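Local coordinates for protein pyridine synthase TbtD (Thermobispora bispora, PDB 5WA3) that probably catalyses formation of the pyridine ring, and with it the macrocycle, of a thiopeptide by a formal aza-[4+2] cycloaddition of two dehydroalanines, at residues 10-15 against 128-133. Residues are numbered along the deposited sequence; the frame is centred on the assembly and turned at random.
Sequences WWRFRV and ERPEPL
Glu128 faces Trp11 as a non-hydrogen-bonded antiparallel pair, their CA atoms 4.4 Å apart and both side chains on the same face of the sheet. There they run side by side in the same direction. CB of Glu128 sits over one face of the indole, 4.1 Å from the centroid of the six-membered ring of Trp11 and 12° off its normal, a CH-pi contact. The rest of the glutamate is extended beyond CG and reaches along the ring, so that its OE2 comes near CH2 of Trp11, with the carboxylate turned 54° from the indole plane. The indole NE1 of Trp11 donates to the Thr62 carbonyl, which helps to fix the ring's rotation. The Glu128 carbonyl O lies above one face of the Arg12 guanidinium, 3.7 Å from Arg12 NE.

The one hydrogen bond between the two segments is made by Arg129: its N donates to Trp10 O over 2.8 Å, and the same oxygen receives a CA-H contact from Glu128. This is where strand 123-128, an outermost strand of the four-stranded antiparallel sheet, leaves its neighbour 9-16 and the chain heads for helix 135-159. On the sheet face opposite Trp11, CG of Arg129 packs between two strand side chains, 3.6 Å from CD of Arg12 and 3.9 Å from CB of Trp10. The two arginine chains cross at about a right angle. A bend at chi3 (-46°) carries the Arg12 guanidinium alongside the departing loop, its NH1 near CD of the poorly ordered Pro130. Further on, Leu133 returns to the strand, its CD1 approaching the five-membered ring of Trp10 obliquely, 4.0 Å from NE1.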
loop_
_atom_site.group_PDB
_atom_site.type_symbol
_atom_site.label_atom_id
_atom_site.label_comp_id
_atom_site.label_asym_id
_atom_site.label_seq_id
_atom_site.Cartn_x
_atom_site.Cartn_y
_atom_site.Cartn_z
ATOM N N TRP A 10 6.005 13.513 14.567
ATOM C CA TRP A 10 5.945 13.142 13.130
ATOM C C TRP A 10 6.027 14.400 12.288
ATOM O O TRP A 10 5.186 15.308 12.399
ATOM C CB TRP A 10 4.673 12.397 12.751
ATOM C CG TRP A 10 4.620 11.046 13.218
ATOM C CD1 TRP A 10 3.885 10.577 14.249
ATOM C CD2 TRP A 10 5.332 9.940 12.674
ATOM N NE1 TRP A 10 4.099 9.212 14.397
ATOM C CE2 TRP A 10 4.977 8.796 13.435
ATOM C CE3 TRP A 10 6.223 9.793 11.605
ATOM C CZ2 TRP A 10 5.495 7.528 13.183
ATOM C CZ3 TRP A 10 6.744 8.485 11.327
ATOM C CH2 TRP A 10 6.381 7.384 12.129
ATOM N N TRP A 11 7.047 14.423 11.446
ATOM C CA TRP A 11 7.379 15.566 10.660
ATOM C C TRP A 11 7.016 15.204 9.236
ATOM O O TRP A 11 7.166 14.043 8.818
ATOM C CB TRP A 11 8.870 15.906 10.841
ATOM C CG TRP A 11 9.163 16.371 12.271
ATOM C CD1 TRP A 11 9.639 15.603 13.295
ATOM C CD2 TRP A 11 8.966 17.684 12.816
ATOM N NE1 TRP A 11 9.751 16.354 14.435
ATOM C CE2 TRP A 11 9.336 17.633 14.167
ATOM C CE3 TRP A 11 8.500 18.895 12.294
ATOM C CZ2 TRP A 11 9.270 18.751 15.002
ATOM C CZ3 TRP A 11 8.437 20.016 13.126
ATOM C CH2 TRP A 11 8.825 19.933 14.459
ATOM N N ARG A 12 6.560 16.199 8.482
ATOM C CA ARG A 12 5.952 15.942 7.201
ATOM C C ARG A 12 6.646 16.717 6.084
ATOM O O ARG A 12 6.794 17.941 6.167
ATOM C CB ARG A 12 4.458 16.292 7.297
ATOM C CG ARG A 12 3.704 15.544 8.427
ATOM C CD ARG A 12 2.242 15.957 8.657
ATOM N NE ARG A 12 2.085 17.409 8.678
ATOM C CZ ARG A 12 0.937 18.052 8.511
ATOM N NH1 ARG A 12 -0.208 17.385 8.353
ATOM N NH2 ARG A 12 0.941 19.381 8.510
ATOM N N PHE A 13 7.077 15.997 5.045
ATOM C CA PHE A 13 7.508 16.617 3.778
ATOM C C PHE A 13 6.701 16.253 2.547
ATOM O O PHE A 13 6.280 15.118 2.386
ATOM C CB PHE A 13 8.934 16.228 3.473
ATOM C CG PHE A 13 9.881 16.695 4.494
ATOM C CD1 PHE A 13 10.391 17.967 4.424
ATOM C CD2 PHE A 13 10.212 15.885 5.564
ATOM C CE1 PHE A 13 11.244 18.427 5.398
ATOM C CE2 PHE A 13 11.077 16.327 6.523
ATOM C CZ PHE A 13 11.593 17.605 6.440
ATOM N N ARG A 14 6.588 17.210 1.647
ATOM C CA ARG A 14 5.981 17.050 0.325
ATOM C C ARG A 14 7.041 17.047 -0.810
ATOM O O ARG A 14 7.785 18.033 -0.975
ATOM C CB ARG A 14 5.061 18.248 0.120
ATOM C CG ARG A 14 4.237 18.218 -1.128
ATOM C CD ARG A 14 3.552 19.557 -1.377
ATOM N NE ARG A 14 2.876 19.434 -2.659
ATOM C CZ ARG A 14 1.665 18.924 -2.868
ATOM N NH1 ARG A 14 0.882 18.569 -1.874
ATOM N NH2 ARG A 14 1.214 18.832 -4.098
ATOM N N VAL A 15 7.070 15.979 -1.604
ATOM C CA VAL A 15 7.866 15.932 -2.868
ATOM C C VAL A 15 7.003 15.946 -4.129
ATOM O O VAL A 15 6.503 14.918 -4.516
ATOM C CB VAL A 15 8.711 14.649 -2.948
ATOM C CG1 VAL A 15 9.734 14.778 -4.068
ATOM C CG2 VAL A 15 9.328 14.355 -1.589
ATOM N N GLU A 128 4.628 19.386 11.829
ATOM C CA GLU A 128 4.410 18.166 12.583
ATOM C C GLU A 128 2.950 17.774 12.454
ATOM O O GLU A 128 2.116 18.639 12.191
ATOM C CB GLU A 128 4.843 18.347 14.052
ATOM C CG GLU A 128 4.328 19.593 14.792
ATOM C CD GLU A 128 4.797 19.642 16.235
ATOM O OE1 GLU A 128 4.339 18.822 17.063
ATOM O OE2 GLU A 128 5.644 20.497 16.537
ATOM N N ARG A 129 2.638 16.492 12.645
ATOM C CA ARG A 129 1.255 15.991 12.473
ATOM C C ARG A 129 0.212 16.654 13.406
ATOM O O ARG A 129 0.598 17.087 14.482
ATOM C CB ARG A 129 1.199 14.453 12.629
ATOM C CG ARG A 129 1.316 13.687 11.304
ATOM C CD ARG A 129 0.754 12.271 11.354
ATOM N NE ARG A 129 -0.690 12.290 11.599
ATOM C CZ ARG A 129 -1.506 11.246 11.487
ATOM N NH1 ARG A 129 -1.053 10.052 11.119
ATOM N NH2 ARG A 129 -2.800 11.408 11.743
ATOM N N PRO A 130 -1.101 16.703 13.000
ATOM C CA PRO A 130 -2.253 17.234 13.736
ATOM C C PRO A 130 -1.983 17.823 15.118
ATOM O O PRO A 130 -1.530 18.967 15.161
ATOM C CB PRO A 130 -3.197 16.026 13.733
ATOM C CG PRO A 130 -2.990 15.468 12.346
ATOM C CD PRO A 130 -1.656 16.000 11.825
ATOM N N GLU A 131 -2.292 17.116 16.215
ATOM C CA GLU A 131 -1.611 17.356 17.509
ATOM C C GLU A 131 -1.440 16.020 18.319
ATOM O O GLU A 131 -0.296 15.587 18.516
ATOM C CB GLU A 131 -2.223 18.544 18.325
ATOM C CG GLU A 131 -1.708 19.984 18.050
ATOM C CD GLU A 131 -0.257 20.285 18.477
ATOM O OE1 GLU A 131 0.321 19.586 19.346
ATOM O OE2 GLU A 131 0.321 21.259 17.944
ATOM N N PRO A 132 -2.547 15.369 18.786
ATOM C CA PRO A 132 -2.413 13.994 19.310
ATOM C C PRO A 132 -3.010 12.921 18.365
ATOM O O PRO A 132 -4.120 13.075 17.856
ATOM C CB PRO A 132 -3.188 14.058 20.637
ATOM C CG PRO A 132 -4.186 15.171 20.456
ATOM C CD PRO A 132 -3.867 15.909 19.168
ATOM N N LEU A 133 -2.262 11.846 18.139
ATOM C CA LEU A 133 -2.706 10.741 17.296
ATOM C C LEU A 133 -3.737 9.880 17.986
ATOM O O LEU A 133 -3.666 9.668 19.195
ATOM C CB LEU A 133 -1.536 9.795 16.956
ATOM C CG LEU A 133 -0.351 10.250 16.090
ATOM C CD1 LEU A 133 0.193 9.047 15.307
ATOM C CD2 LEU A 133 -0.716 11.426 15.167
#